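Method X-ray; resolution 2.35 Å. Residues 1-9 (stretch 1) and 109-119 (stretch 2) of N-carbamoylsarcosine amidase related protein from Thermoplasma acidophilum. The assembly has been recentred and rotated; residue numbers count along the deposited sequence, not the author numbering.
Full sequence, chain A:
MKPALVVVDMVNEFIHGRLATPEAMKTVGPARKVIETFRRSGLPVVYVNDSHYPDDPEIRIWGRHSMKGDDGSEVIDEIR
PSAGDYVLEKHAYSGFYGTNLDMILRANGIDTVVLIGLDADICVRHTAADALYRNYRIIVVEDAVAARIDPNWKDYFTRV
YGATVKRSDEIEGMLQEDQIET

Stretch 1 1-9: MKPALVVVD
Stretch 2 (109-119) GIDTVVLIGLD

Gly-117, still bridged to Val-8, adopts phi/psi 119/-151 where the chain turns a corner. An ideal CB on Gly-117 would lie 2.1 Å from Val-8 O and would also jam against the preceding carbonyl; glycine alone fits. Gly-117 CA instead approaches Val-8 O at 3.3 Å, and Leu-118 N donates to the same oxygen (2.8 Å, 171°).

Strand 3-8 runs parallel to strand 112-116, axes 4.7 Å apart at closest and 28° between directions. The register pairs Pro-3 with Thr-112 (CA to CA 4.5 Å) and continues stepwise to Val-8 with Gly-117. Phi/psi are extended, mostly near -110/125. Even-numbered residues of the first strand use both backbone polar atoms: Ala-4 N to Thr-112 O (3.0 Å), Val-114 N to Ala-4 O (2.8 Å), Val-6 N to Val-114 O (2.8 Å), Ile-116 N to Val-6 O (3.2 Å) and Val-8 N to Ile-116 O (2.7 Å). Pro-3 lacks an amide hydrogen, and no bond in this pairing calls on one.

At the entrance, Asp-111 (chi1 p, 64°) turns OD1 to accept from Lys-2 N (2.8 Å, 159°) and Thr-112 OG1 (3.0 Å). Asp-111 N donates to Lys-2 O (3.0 Å); Thr-112 N reaches that oxygen only weakly (3.4 Å, 144°).

Pro-3, Leu-5, Val-7, Thr-112, Val-114 and Ile-116 share one face. Leu-5 (chi1 t, chi2 p) brings CD1 to 3.8 Å from Val-114 CG1 and 4.0 Å from Ile-116 CG2; Val-7 CG1 (chi1 t) meets Ile-116 CG1 (chi1 p) at 4.0 Å. On the opposite face, Val-6 CB lies 3.8 Å from Leu-115 CD2 (chi1 m, chi2 t), while small Ala-4 sets CB 3.8 Å from Ile-110 CG1 (chi1 m, chi2 m). The stretches bury 906 Å² between them, more than half from Val, Ile and Leu, although exposed Lys-2, extended (chi1 to chi3 t), has the largest single share.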

HETATM    1  N   MSE A   1       5.206 -23.945 -10.986  1.00 56.67           N
HETATM    2  CA  MSE A   1       4.223 -23.272 -10.074  1.00 59.52           C
HETATM    3  C   MSE A   1       4.577 -23.463  -8.585  1.00 57.28           C
HETATM    4  O   MSE A   1       4.926 -24.564  -8.161  1.00 56.82           O
HETATM    5  CB  MSE A   1       2.831 -23.837 -10.346  1.00 61.81           C
HETATM    6  CG  MSE A   1       1.769 -23.506  -9.287  1.00 69.73           C
HETATM    7 SE   MSE A   1       0.041 -24.495  -9.445  1.00 87.24          SE
HETATM    8  CE  MSE A   1      -0.295 -24.014 -11.350  1.00 79.25           C
ATOM      9  N   LYS A   2       4.488 -22.400  -7.790  1.00 54.38           N
ATOM     10  CA  LYS A   2       4.614 -22.542  -6.329  1.00 52.64           C
ATOM     11  C   LYS A   2       3.428 -21.841  -5.654  1.00 51.62           C
ATOM     12  O   LYS A   2       3.390 -20.601  -5.519  1.00 51.30           O
ATOM     13  CB  LYS A   2       5.962 -22.030  -5.816  1.00 53.17           C
ATOM     14  CG  LYS A   2       6.324 -22.518  -4.406  1.00 56.76           C
ATOM     15  CD  LYS A   2       7.718 -22.036  -3.974  1.00 59.92           C
ATOM     16  CE  LYS A   2       8.152 -22.577  -2.589  1.00 65.22           C
ATOM     17  NZ  LYS A   2       7.121 -22.442  -1.521  1.00 64.54           N
ATOM     18  N   PRO A   3       2.430 -22.631  -5.247  1.00 48.94           N
ATOM     19  CA  PRO A   3       1.213 -22.012  -4.819  1.00 46.91           C
ATOM     20  C   PRO A   3       1.053 -21.947  -3.315  1.00 45.48           C
ATOM     21  O   PRO A   3       1.625 -22.777  -2.581  1.00 45.36           O
ATOM     22  CB  PRO A   3       0.163 -22.941  -5.394  1.00 47.80           C
ATOM     23  CG  PRO A   3       0.791 -24.309  -5.211  1.00 49.77           C
ATOM     24  CD  PRO A   3       2.279 -24.094  -5.361  1.00 49.96           C
ATOM     25  N   ALA A   4       0.246 -20.976  -2.864  1.00 41.72           N
ATOM     26  CA  ALA A   4      -0.239 -20.961  -1.495  1.00 37.75           C
ATOM     27  C   ALA A   4      -1.740 -20.967  -1.507  1.00 38.27           C
ATOM     28  O   ALA A   4      -2.367 -20.424  -2.426  1.00 38.77           O
ATOM     29  CB  ALA A   4       0.270 -19.744  -0.773  1.00 36.06           C
ATOM     30  N   LEU A   5      -2.324 -21.559  -0.474  1.00 36.21           N
ATOM     31  CA  LEU A   5      -3.778 -21.590  -0.375  1.00 38.26           C
ATOM     32  C   LEU A   5      -4.248 -20.459   0.543  1.00 39.31           C
ATOM     33  O   LEU A   5      -3.768 -20.331   1.661  1.00 38.09           O
ATOM     34  CB  LEU A   5      -4.258 -22.943   0.139  1.00 36.01           C
ATOM     35  CG  LEU A   5      -5.743 -23.110   0.377  1.00 39.13           C
ATOM     36  CD1 LEU A   5      -6.547 -23.201  -0.969  1.00 30.17           C
ATOM     37  CD2 LEU A   5      -5.944 -24.331   1.282  1.00 33.42           C
ATOM     38  N   VAL A   6      -5.156 -19.633   0.031  1.00 38.65           N
ATOM     39  CA  VAL A   6      -5.736 -18.529   0.782  1.00 37.67           C
ATOM     40  C   VAL A   6      -7.190 -18.879   1.032  1.00 36.88           C
ATOM     41  O   VAL A   6      -7.944 -19.067   0.079  1.00 36.45           O
ATOM     42  CB  VAL A   6      -5.604 -17.171   0.038  1.00 39.16           C
ATOM     43  CG1 VAL A   6      -6.219 -16.047   0.844  1.00 35.12           C
ATOM     44  CG2 VAL A   6      -4.147 -16.862  -0.228  1.00 35.23           C
ATOM     45  N   VAL A   7      -7.553 -19.015   2.310  1.00 36.08           N
ATOM     46  CA  VAL A   7      -8.883 -19.469   2.718  1.00 36.78           C
ATOM     47  C   VAL A   7      -9.673 -18.283   3.231  1.00 37.95           C
ATOM     48  O   VAL A   7      -9.437 -17.812   4.367  1.00 38.60           O
ATOM     49  CB  VAL A   7      -8.831 -20.533   3.836  1.00 38.03           C
ATOM     50  CG1 VAL A   7     -10.206 -21.060   4.060  1.00 34.32           C
ATOM     51  CG2 VAL A   7      -7.871 -21.720   3.496  1.00 34.14           C
ATOM     52  N   VAL A   8     -10.616 -17.806   2.417  1.00 36.63           N
ATOM     53  CA  VAL A   8     -11.292 -16.523   2.699  1.00 38.71           C
ATOM     54  C   VAL A   8     -12.599 -16.631   3.536  1.00 39.61           C
ATOM     55  O   VAL A   8     -13.553 -17.234   3.087  1.00 40.04           O
ATOM     56  CB  VAL A   8     -11.598 -15.748   1.380  1.00 38.65           C
ATOM     57  CG1 VAL A   8     -12.159 -14.338   1.705  1.00 36.10           C
ATOM     58  CG2 VAL A   8     -10.311 -15.674   0.464  1.00 31.64           C
ATOM     59  N   ASP A   9     -12.606 -16.063   4.749  1.00 38.75           N
ATOM     60  CA  ASP A   9     -13.840 -15.888   5.553  1.00 41.88           C
ATOM     61  C   ASP A   9     -14.655 -17.144   5.843  1.00 42.92           C
ATOM     62  O   ASP A   9     -15.896 -17.095   5.932  1.00 43.45           O
ATOM     63  CB  ASP A   9     -14.760 -14.809   4.926  1.00 44.10           C
ATOM     64  CG  ASP A   9     -14.283 -13.382   5.220  1.00 50.72           C
ATOM     65  OD1 ASP A   9     -13.759 -13.113   6.338  1.00 52.53           O
ATOM     66  OD2 ASP A   9     -14.439 -12.525   4.319  1.00 63.72           O
ATOM     67  N   GLY A 109       8.223 -17.421  -1.325  1.00 39.23           N
ATOM     68  CA  GLY A 109       8.516 -17.473  -2.767  1.00 38.70           C
ATOM     69  C   GLY A 109       7.339 -17.730  -3.703  1.00 41.60           C
ATOM     70  O   GLY A 109       7.543 -18.159  -4.851  1.00 43.54           O
ATOM     71  N   ILE A 110       6.116 -17.421  -3.243  1.00 40.31           N
ATOM     72  CA  ILE A 110       4.877 -17.824  -3.920  1.00 38.17           C
ATOM     73  C   ILE A 110       4.635 -17.087  -5.230  1.00 37.24           C
ATOM     74  O   ILE A 110       4.912 -15.904  -5.331  1.00 39.36           O
ATOM     75  CB  ILE A 110       3.650 -17.601  -3.030  1.00 38.08           C
ATOM     76  CG1 ILE A 110       3.738 -18.469  -1.779  1.00 42.45           C
ATOM     77  CG2 ILE A 110       2.367 -17.906  -3.783  1.00 35.95           C
ATOM     78  CD1 ILE A 110       4.023 -19.940  -2.035  1.00 37.00           C
ATOM     79  N   ASP A 111       4.122 -17.798  -6.236  1.00 35.68           N
ATOM     80  CA  ASP A 111       3.778 -17.159  -7.509  1.00 38.07           C
ATOM     81  C   ASP A 111       2.326 -17.405  -7.964  1.00 36.78           C
ATOM     82  O   ASP A 111       1.879 -16.840  -8.958  1.00 38.33           O
ATOM     83  CB  ASP A 111       4.763 -17.604  -8.599  1.00 41.54           C
ATOM     84  CG  ASP A 111       4.665 -19.095  -8.889  1.00 49.34           C
ATOM     85  OD1 ASP A 111       3.754 -19.747  -8.338  1.00 53.88           O
ATOM     86  OD2 ASP A 111       5.502 -19.610  -9.653  1.00 62.23           O
ATOM     87  N   THR A 112       1.582 -18.221  -7.221  1.00 38.94           N
ATOM     88  CA  THR A 112       0.216 -18.555  -7.553  1.00 37.98           C
ATOM     89  C   THR A 112      -0.582 -18.621  -6.271  1.00 39.04           C
ATOM     90  O   THR A 112      -0.128 -19.242  -5.290  1.00 38.63           O
ATOM     91  CB  THR A 112       0.140 -19.914  -8.240  1.00 42.40           C
ATOM     92  OG1 THR A 112       0.995 -19.901  -9.382  1.00 44.40           O
ATOM     93  CG2 THR A 112      -1.316 -20.252  -8.703  1.00 38.70           C
ATOM     94  N   VAL A 113      -1.754 -17.992  -6.262  1.00 36.53           N
ATOM     95  CA  VAL A 113      -2.653 -18.122  -5.122  1.00 37.25           C
ATOM     96  C   VAL A 113      -3.790 -19.018  -5.485  1.00 36.78           C
ATOM     97  O   VAL A 113      -4.352 -18.925  -6.580  1.00 38.07           O
ATOM     98  CB  VAL A 113      -3.209 -16.744  -4.615  1.00 38.37           C
ATOM     99  CG1 VAL A 113      -2.062 -15.929  -3.968  1.00 33.64           C
ATOM    100  CG2 VAL A 113      -3.888 -15.983  -5.724  1.00 35.00           C
ATOM    101  N   VAL A 114      -4.105 -19.930  -4.589  1.00 36.68           N
ATOM    102  CA  VAL A 114      -5.313 -20.750  -4.761  1.00 37.07           C
ATOM    103  C   VAL A 114      -6.332 -20.252  -3.789  1.00 35.83           C
ATOM    104  O   VAL A 114      -6.058 -20.182  -2.593  1.00 37.72           O
ATOM    105  CB  VAL A 114      -5.047 -22.232  -4.493  1.00 39.15           C
ATOM    106  CG1 VAL A 114      -6.323 -23.029  -4.736  1.00 31.83           C
ATOM    107  CG2 VAL A 114      -3.915 -22.707  -5.389  1.00 36.27           C
ATOM    108  N   LEU A 115      -7.493 -19.881  -4.301  1.00 38.73           N
ATOM    109  CA  LEU A 115      -8.517 -19.173  -3.509  1.00 40.50           C
ATOM    110  C   LEU A 115      -9.737 -20.049  -3.230  1.00 41.29           C
ATOM    111  O   LEU A 115     -10.325 -20.608  -4.136  1.00 40.42           O
ATOM    112  CB  LEU A 115      -8.991 -17.926  -4.267  1.00 38.65           C
ATOM    113  CG  LEU A 115      -7.964 -16.866  -4.587  1.00 39.34           C
ATOM    114  CD1 LEU A 115      -8.608 -15.728  -5.395  1.00 35.07           C
ATOM    115  CD2 LEU A 115      -7.350 -16.342  -3.291  1.00 39.46           C
ATOM    116  N   ILE A 116     -10.105 -20.169  -1.969  1.00 42.25           N
ATOM    117  CA  ILE A 116     -11.358 -20.778  -1.599  1.00 40.27           C
ATOM    118  C   ILE A 116     -12.029 -19.935  -0.511  1.00 40.81           C
ATOM    119  O   ILE A 116     -11.370 -19.091   0.131  1.00 42.15           O
ATOM    120  CB  ILE A 116     -11.128 -22.227  -1.102  1.00 44.57           C
ATOM    121  CG1 ILE A 116     -10.414 -22.264   0.244  1.00 41.32           C
ATOM    122  CG2 ILE A 116     -10.326 -23.030  -2.141  1.00 40.18           C
ATOM    123  CD1 ILE A 116     -10.233 -23.695   0.779  1.00 45.34           C
ATOM    124  N   GLY A 117     -13.332 -20.147  -0.318  1.00 38.43           N
ATOM    125  CA  GLY A 117     -14.083 -19.523   0.787  1.00 34.20           C
ATOM    126  C   GLY A 117     -15.233 -18.627   0.350  1.00 35.03           C
ATOM    127  O   GLY A 117     -15.785 -18.788  -0.727  1.00 34.97           O
ATOM    128  N   LEU A 118     -15.526 -17.634   1.178  1.00 37.37           N
ATOM    129  CA  LEU A 118     -16.717 -16.791   1.079  1.00 40.74           C
ATOM    130  C   LEU A 118     -16.391 -15.342   0.750  1.00 40.84           C
ATOM    131  O   LEU A 118     -15.637 -14.695   1.488  1.00 40.64           O
ATOM    132  CB  LEU A 118     -17.471 -16.818   2.428  1.00 38.75           C
ATOM    133  CG  LEU A 118     -17.725 -18.248   2.840  1.00 43.98           C
ATOM    134  CD1 LEU A 118     -18.519 -18.279   4.100  1.00 43.07           C
ATOM    135  CD2 LEU A 118     -18.374 -19.059   1.659  1.00 38.47           C
ATOM    136  N   ASP A 119     -16.924 -14.812  -0.351  1.00 43.47           N
ATOM    137  CA  ASP A 119     -17.611 -15.570  -1.401  1.00 43.24           C
ATOM    138  C   ASP A 119     -17.189 -15.045  -2.754  1.00 41.94           C
ATOM    139  O   ASP A 119     -16.498 -14.020  -2.847  1.00 41.11           O
ATOM    140  CB  ASP A 119     -19.139 -15.492  -1.237  1.00 45.85           C
ATOM    141  CG  ASP A 119     -19.640 -14.093  -1.036  1.00 48.09           C
ATOM    142  OD1 ASP A 119     -19.401 -13.270  -1.943  1.00 48.82           O
ATOM    143  OD2 ASP A 119     -20.296 -13.837  -0.001  1.00 53.09           O
TER